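Local structure of aminotransferase class I and II (Streptococcus suis 89/1591, 3OP7) at residues 189-194 / 215-220; 96-101 / 157-162. The protein probably transfers amino groups between amino acids and keto acids, using covalently bound pyridoxal phosphate as cofactor. One frame throughout, in Å; residues are numbered along the deposited sequence.

Interaction 1. Residues 189-194 / 215-220; sequences YILSDE and IAVNSL
L191 and V217 meet on the sheet face that L191, D193, I215 and V217 share, on two adjacent parallel strands, 189-193 and 214-219. The strands belong to the large mixed sheet of the PLP-dependent aminotransferase fold (fold type I). Four backbone bonds join them. I215 N donates to I190 O and I215 O accepts from S192 N. V217 N then donates to S192 O, and V217 O accepts from E194 N at 2.8 Å. The bond from S192 N to I215 O is nearly straight, 174° at the hydrogen.

The tight packing lies on this face. The first torsion (chi1 168°) sets CG of L191 anti to the backbone N. Beyond it, L191 CD1 lies 3.6 Å from V217 CG2 and 4.0 Å from I215 CG2. Helix 89-101 covers this face. At the strand end, D193 OD2 hydrogen-bonds the pyridine N1 of the PLP-lysine at position 222 and also accepts from N94 ND2.

The face of S192 and A216 is more polar and holds a water. A216 offers only CB, 3.6 Å from E194 OE1. The carboxylate of E194 is held by S206 at OE1 and by the backbone N of I207 at OE2. S192 OG donates to E194 OE2 over 2.8 Å. One water donates a hydrogen bond to E194 OE1 at 2.7 Å and accepts from N218 ND2 at 3.0 Å.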
# COMPACT_ATOMS: atom_id res chain seq x y z
N TYR A 189 8.35 6.10 21.55
CA TYR A 189 7.30 5.21 21.12
C TYR A 189 7.92 3.86 21.05
O TYR A 189 9.12 3.73 20.81
CB TYR A 189 6.87 5.49 19.71
CG TYR A 189 6.24 6.84 19.45
CD1 TYR A 189 5.03 7.15 20.00
CD2 TYR A 189 6.86 7.78 18.59
CE1 TYR A 189 4.43 8.41 19.74
CE2 TYR A 189 6.28 9.01 18.32
CZ TYR A 189 5.06 9.32 18.89
OH TYR A 189 4.48 10.54 18.61
N ILE A 190 7.09 2.84 21.17
CA ILE A 190 7.48 1.47 20.83
C ILE A 190 6.52 0.95 19.77
O ILE A 190 5.32 0.79 20.02
CB ILE A 190 7.48 0.51 22.05
CG1 ILE A 190 8.50 0.94 23.12
CG2 ILE A 190 7.82 -0.92 21.54
CD1 ILE A 190 8.42 0.16 24.44
N LEU A 191 7.04 0.73 18.57
CA LEU A 191 6.29 0.16 17.46
C LEU A 191 6.51 -1.35 17.62
O LEU A 191 7.67 -1.82 17.70
CB LEU A 191 6.87 0.57 16.14
CG LEU A 191 6.36 -0.18 14.88
CD1 LEU A 191 4.79 -0.17 14.80
CD2 LEU A 191 6.98 0.39 13.57
N SER A 192 5.42 -2.09 17.74
CA SER A 192 5.49 -3.55 17.84
C SER A 192 4.66 -4.22 16.73
O SER A 192 3.44 -4.09 16.69
CB SER A 192 5.00 -3.98 19.22
OG SER A 192 5.13 -5.38 19.39
N ASP A 193 5.34 -4.85 15.79
CA ASP A 193 4.71 -5.62 14.75
C ASP A 193 4.36 -7.00 15.34
O ASP A 193 5.24 -7.81 15.71
CB ASP A 193 5.65 -5.70 13.55
CG ASP A 193 5.18 -6.66 12.45
OD1 ASP A 193 4.41 -7.60 12.71
OD2 ASP A 193 5.71 -6.54 11.34
N GLU A 194 3.06 -7.19 15.52
CA GLU A 194 2.50 -8.29 16.22
C GLU A 194 1.74 -9.26 15.34
O GLU A 194 0.83 -9.95 15.81
CB GLU A 194 1.65 -7.78 17.41
CG GLU A 194 2.53 -7.03 18.39
CD GLU A 194 1.85 -6.27 19.52
OE1 GLU A 194 0.63 -6.02 19.46
OE2 GLU A 194 2.58 -5.95 20.51
N ILE A 215 2.57 1.26 19.90
CA ILE A 215 1.90 1.36 18.57
C ILE A 215 1.90 -0.10 18.08
O ILE A 215 2.98 -0.67 17.84
CB ILE A 215 2.64 2.27 17.58
CG1 ILE A 215 2.75 3.70 18.12
CG2 ILE A 215 1.95 2.23 16.18
CD1 ILE A 215 3.67 4.59 17.30
N ALA A 216 0.72 -0.71 18.05
CA ALA A 216 0.54 -2.10 17.64
C ALA A 216 0.20 -2.21 16.18
O ALA A 216 -0.68 -1.49 15.71
CB ALA A 216 -0.57 -2.75 18.47
N VAL A 217 0.95 -3.06 15.47
CA VAL A 217 0.70 -3.34 14.08
C VAL A 217 0.30 -4.80 14.02
O VAL A 217 0.90 -5.69 14.65
CB VAL A 217 1.93 -3.01 13.18
CG1 VAL A 217 1.88 -3.79 11.85
CG2 VAL A 217 2.02 -1.49 12.93
N ASN A 218 -0.76 -5.08 13.27
CA ASN A 218 -1.19 -6.46 13.14
C ASN A 218 -1.92 -6.65 11.80
O ASN A 218 -2.08 -5.71 11.02
CB ASN A 218 -2.07 -6.86 14.33
CG ASN A 218 -1.94 -8.37 14.72
OD1 ASN A 218 -1.83 -9.25 13.85
ND2 ASN A 218 -1.93 -8.68 16.05
N SER A 219 -2.31 -7.89 11.53
CA SER A 219 -3.07 -8.16 10.30
C SER A 219 -3.73 -9.52 10.31
O SER A 219 -3.53 -10.32 11.22
CB SER A 219 -2.21 -8.02 9.09
OG SER A 219 -1.47 -9.14 8.80
N LEU A 220 -4.50 -9.77 9.27
CA LEU A 220 -5.20 -11.04 9.12
C LEU A 220 -4.38 -12.04 8.33
O LEU A 220 -4.86 -13.14 8.06
CB LEU A 220 -6.56 -10.86 8.50
CG LEU A 220 -7.54 -9.96 9.30
CD1 LEU A 220 -8.89 -9.75 8.58
CD2 LEU A 220 -7.78 -10.50 10.72
O HOH W 1 -1.75 -6.61 18.28

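Interaction 2. Residues 96-101 / 157-162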
# COMPACT_ATOMS: atom_id res chain seq x y z
N LEU A 96 3.06 3.04 7.21
CA LEU A 96 2.31 4.24 7.62
C LEU A 96 2.87 4.82 8.94
O LEU A 96 3.05 6.04 9.06
CB LEU A 96 0.87 3.91 7.81
CG LEU A 96 -0.06 5.05 8.30
CD1 LEU A 96 -0.02 6.25 7.32
CD2 LEU A 96 -1.49 4.50 8.52
N VAL A 97 3.15 3.96 9.90
CA VAL A 97 3.68 4.41 11.21
C VAL A 97 5.03 5.13 11.01
O VAL A 97 5.23 6.29 11.43
CB VAL A 97 3.83 3.28 12.22
CG1 VAL A 97 4.58 3.75 13.54
CG2 VAL A 97 2.43 2.75 12.57
N LEU A 98 5.95 4.45 10.33
CA LEU A 98 7.31 4.96 10.19
C LEU A 98 7.36 6.19 9.31
O LEU A 98 8.00 7.19 9.62
CB LEU A 98 8.22 3.82 9.68
CG LEU A 98 8.32 2.64 10.67
CD1 LEU A 98 8.81 1.37 9.96
CD2 LEU A 98 9.25 3.00 11.83
N TYR A 99 6.66 6.14 8.21
CA TYR A 99 6.69 7.25 7.29
C TYR A 99 6.06 8.51 7.93
O TYR A 99 6.54 9.65 7.69
CB TYR A 99 6.00 6.84 6.01
CG TYR A 99 6.36 7.59 4.77
CD1 TYR A 99 7.56 8.27 4.64
CD2 TYR A 99 5.49 7.66 3.72
CE1 TYR A 99 7.87 9.00 3.49
CE2 TYR A 99 5.80 8.36 2.56
CZ TYR A 99 6.99 9.02 2.45
OH TYR A 99 7.26 9.74 1.30
N SER A 100 5.02 8.34 8.73
CA SER A 100 4.31 9.45 9.35
C SER A 100 5.16 10.08 10.46
O SER A 100 5.19 11.32 10.61
CB SER A 100 2.98 8.96 9.95
OG SER A 100 2.06 8.61 8.93
N LEU A 101 5.81 9.23 11.26
CA LEU A 101 6.38 9.69 12.51
C LEU A 101 7.87 9.95 12.51
O LEU A 101 8.35 10.70 13.35
CB LEU A 101 6.03 8.71 13.66
CG LEU A 101 4.53 8.56 13.91
CD1 LEU A 101 4.33 7.46 14.97
CD2 LEU A 101 3.85 9.89 14.32
N MSE A 157 11.92 6.31 18.91
CA MSE A 157 11.18 5.08 18.70
C MSE A 157 12.06 3.86 18.85
O MSE A 157 13.23 3.90 18.49
CB MSE A 157 10.54 5.08 17.29
CG MSE A 157 9.64 3.86 17.03
SE MSE A 157 8.86 3.91 15.30
CE MSE A 157 7.63 5.37 15.63
N ILE A 158 11.51 2.80 19.45
CA ILE A 158 12.08 1.49 19.51
C ILE A 158 11.13 0.57 18.73
O ILE A 158 9.90 0.59 18.96
CB ILE A 158 12.19 0.98 20.95
CG1 ILE A 158 13.12 1.88 21.76
CG2 ILE A 158 12.75 -0.49 21.00
CD1 ILE A 158 12.97 1.71 23.29
N CYS A 159 11.70 -0.18 17.78
CA CYS A 159 10.93 -1.12 16.97
C CYS A 159 11.20 -2.54 17.37
O CYS A 159 12.37 -2.98 17.47
CB CYS A 159 11.25 -0.92 15.48
SG CYS A 159 11.00 0.70 14.83
N ILE A 160 10.12 -3.28 17.64
CA ILE A 160 10.18 -4.70 17.91
C ILE A 160 9.17 -5.46 17.05
O ILE A 160 8.26 -4.88 16.48
CB ILE A 160 9.89 -4.99 19.39
CG1 ILE A 160 8.45 -4.64 19.79
CG2 ILE A 160 10.93 -4.29 20.32
CD1 ILE A 160 8.11 -5.12 21.28
N ASN A 161 9.33 -6.78 16.99
CA ASN A 161 8.49 -7.67 16.22
C ASN A 161 8.25 -8.82 17.22
O ASN A 161 9.17 -9.51 17.65
CB ASN A 161 9.26 -8.06 14.96
CG ASN A 161 8.51 -8.95 13.98
OD1 ASN A 161 9.17 -9.60 13.14
ND2 ASN A 161 7.17 -8.95 14.00
N ASN A 162 7.00 -8.99 17.63
CA ASN A 162 6.66 -9.86 18.74
C ASN A 162 5.41 -10.69 18.38
O ASN A 162 4.30 -10.15 18.38
CB ASN A 162 6.39 -9.04 20.01
CG ASN A 162 6.66 -9.83 21.30
OD1 ASN A 162 7.58 -10.71 21.34
ND2 ASN A 162 5.85 -9.58 22.33
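M157, a selenomethionine, reaches from its strand to helix 89-101 and touches V97, L98 and L101. Its CB points toward the helix. CG is anti to the backbone N (chi1 -175°), and SE continues the extended run. Neither CB nor CG comes within 4.2 Å of the helix segment; contact starts at the selenium. SE lies 3.6 Å from L98 CD2, and the two side chains cross at about a right angle. The chain then bends at chi3 (-71°). This bend brings CE to two residues one helical turn apart. CE is 4.0 Å from V97 CG1 and 4.0 Å from L101 CD1. It also lies 4.2 Å from L101 CB.

This is helix-on-sheet packing in the PLP-dependent aminotransferase fold. Segment 96-101 runs nearly antiparallel to strand 157-161 (167°), the two axes 11.8 Å apart at their closest. That spacing is bridged by side chains alone, and no hydrogen bond crosses the contact. Y189 and L191 of the next strand also border this apolar layer.

L98 CD2 has a second neighbour on the strand, C159 SG, at 4.2 Å. I121 and P122 of helix 117-124 also pack on L98. L118 of the same helix packs on C159.

Interaction 2 closes before interaction 1 opens along the chain, and their centres lie about 8 Å apart. Both use the same mixed sheet. Strand 157-161 is the neighbour of 189-193, which in turn pairs with 214-219. Interaction 1 is strand to strand, whereas interaction 2 sets helix 89-101 on a face of the sheet. That helix also covers I215 and V217, so it spans both contacts. The two contacts are stitched together by backbone bonding, with I160 N 2.9 Å from L191 O, and by N161 ND2, 2.8 Å from D193 O. The second uses the backbone oxygen of D193, whose carboxylate binds the cofactor, where the sheet and helix 89-101 frame the PLP site.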